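PDB 1E9R: conjugal transfer protein TRWB from Escherichia coli, which probably couples the DNA-processing relaxosome to the type IV secretion channel in bacterial conjugation, acting as a hexameric ring resembling helicases and F1-ATPase. Local coordinates for residues A206-S209 and A210-L214. Sequence-based numbering, arbitrary orientation.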
loop_
_atom_site.group_PDB
_atom_site.type_symbol
_atom_site.label_atom_id
_atom_site.label_comp_id
_atom_site.label_asym_id
_atom_site.label_seq_id
_atom_site.Cartn_x
_atom_site.Cartn_y
_atom_site.Cartn_z
ATOM N N ALA B 206 -19.159 15.581 14.846
ATOM C CA ALA B 206 -19.889 14.344 14.622
ATOM C C ALA B 206 -21.308 14.662 14.146
ATOM O O ALA B 206 -21.778 14.081 13.172
ATOM C CB ALA B 206 -19.925 13.532 15.896
ATOM N N LEU B 207 -21.981 15.597 14.819
ATOM C CA LEU B 207 -23.344 15.984 14.438
ATOM C C LEU B 207 -23.339 16.513 13.009
ATOM O O LEU B 207 -24.170 16.117 12.193
ATOM C CB LEU B 207 -23.889 17.081 15.360
ATOM C CG LEU B 207 -25.394 17.116 15.674
ATOM C CD1 LEU B 207 -25.821 18.543 15.993
ATOM C CD2 LEU B 207 -26.189 16.593 14.507
ATOM N N THR B 208 -22.402 17.418 12.720
ATOM C CA THR B 208 -22.279 18.004 11.390
ATOM C C THR B 208 -22.135 16.909 10.352
ATOM O O THR B 208 -22.755 16.972 9.289
ATOM C CB THR B 208 -21.046 18.922 11.276
ATOM O OG1 THR B 208 -21.274 20.131 12.001
ATOM C CG2 THR B 208 -20.785 19.277 9.842
ATOM N N SER B 209 -21.308 15.911 10.660
ATOM C CA SER B 209 -21.092 14.794 9.744
ATOM C C SER B 209 -22.372 14.016 9.480
ATOM O O SER B 209 -22.673 13.661 8.338
ATOM C CB SER B 209 -20.032 13.859 10.300
ATOM O OG SER B 209 -18.770 14.473 10.204
ATOM N N ALA B 210 -23.119 13.752 10.545
ATOM C CA ALA B 210 -24.375 13.033 10.443
ATOM C C ALA B 210 -25.303 13.792 9.495
ATOM O O ALA B 210 -25.856 13.212 8.571
ATOM C CB ALA B 210 -25.008 12.902 11.832
ATOM N N ARG B 211 -25.457 15.095 9.728
ATOM C CA ARG B 211 -26.317 15.950 8.907
ATOM C C ARG B 211 -26.024 15.793 7.420
ATOM O O ARG B 211 -26.931 15.662 6.601
ATOM C CB ARG B 211 -26.126 17.410 9.314
ATOM C CG ARG B 211 -26.452 17.671 10.771
ATOM C CD ARG B 211 -27.860 18.222 10.943
ATOM N NE ARG B 211 -27.879 19.680 10.965
ATOM C CZ ARG B 211 -28.970 20.418 11.155
ATOM N NH1 ARG B 211 -30.154 19.845 11.332
ATOM N NH2 ARG B 211 -28.859 21.739 11.216
ATOM N N PHE B 212 -24.746 15.812 7.077
ATOM C CA PHE B 212 -24.327 15.666 5.694
ATOM C C PHE B 212 -24.704 14.304 5.117
ATOM O O PHE B 212 -25.222 14.221 4.009
ATOM C CB PHE B 212 -22.822 15.891 5.584
ATOM C CG PHE B 212 -22.441 17.327 5.499
ATOM C CD1 PHE B 212 -23.024 18.153 4.540
ATOM C CD2 PHE B 212 -21.489 17.858 6.359
ATOM C CE1 PHE B 212 -22.661 19.482 4.436
ATOM C CE2 PHE B 212 -21.118 19.200 6.263
ATOM C CZ PHE B 212 -21.702 20.010 5.303
ATOM N N VAL B 213 -24.445 13.232 5.854
ATOM C CA VAL B 213 -24.794 11.911 5.357
ATOM C C VAL B 213 -26.275 11.894 5.037
ATOM O O VAL B 213 -26.668 11.547 3.934
ATOM C CB VAL B 213 -24.520 10.805 6.398
ATOM C CG1 VAL B 213 -25.056 9.483 5.902
ATOM C CG2 VAL B 213 -23.032 10.697 6.658
ATOM N N LEU B 214 -27.088 12.278 6.012
ATOM C CA LEU B 214 -28.538 12.300 5.856
ATOM C C LEU B 214 -29.008 13.233 4.749
ATOM O O LEU B 214 -30.020 12.974 4.099
ATOM C CB LEU B 214 -29.196 12.685 7.179
ATOM C CG LEU B 214 -29.693 11.567 8.098
ATOM C CD1 LEU B 214 -28.975 10.258 7.817
ATOM C CD2 LEU B 214 -29.503 12.013 9.541
#
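Ala206 opens this helical segment by accepting a hydrogen bond at its carbonyl O from Ala210 N, 3.0 Å away. Leu207 follows with a backbone bond from Arg211 N to Leu207 O, also 3.0 Å and nearly straight at 170°. The two side chains run side by side in the same direction. Leu207 CD2 rests 3.9 Å from Arg211 CG, an aliphatic contact. The arginine chain is bent at chi2 and chi3, and NH2 donates a hydrogen bond to Ala179 O.

Thr208 O accepts a hydrogen bond from Phe212 N, with the donor tilted 22° from the carbonyl plane. The threonine CG2 lies anti to the backbone N and meets the phenylalanine ring, 3.6 Å from Phe212 CE2. The ring lies alongside the threonine, and Phe212 CD2 comes within 3.3 Å of Thr208 O. The threonine hydroxyl is engaged elsewhere, with Ser204 O and with Ser200 OG of a second subunit. Phe212 also meets Tyr149 of that subunit, the ring planes at about 45°. Replacing the Phe212 ring with an alanine methyl is likely to leave Thr208 CG2 without its aromatic neighbour and open a gap against that tyrosine.

Ser209 comes last in 206-209. Ser209 O accepts a hydrogen bond from Val213 N, 3.1 Å away, while OG bonds back to Lys205 O. Val213 CG2 lies 3.4 Å from Ser209 O.

These are the regular i to i+4 bonds and side-chain pairs of an alpha-helix. Helix 201-217 packs here against helices 141-163 and 181-188 of its own chain and against two other subunits of the six-chain assembly.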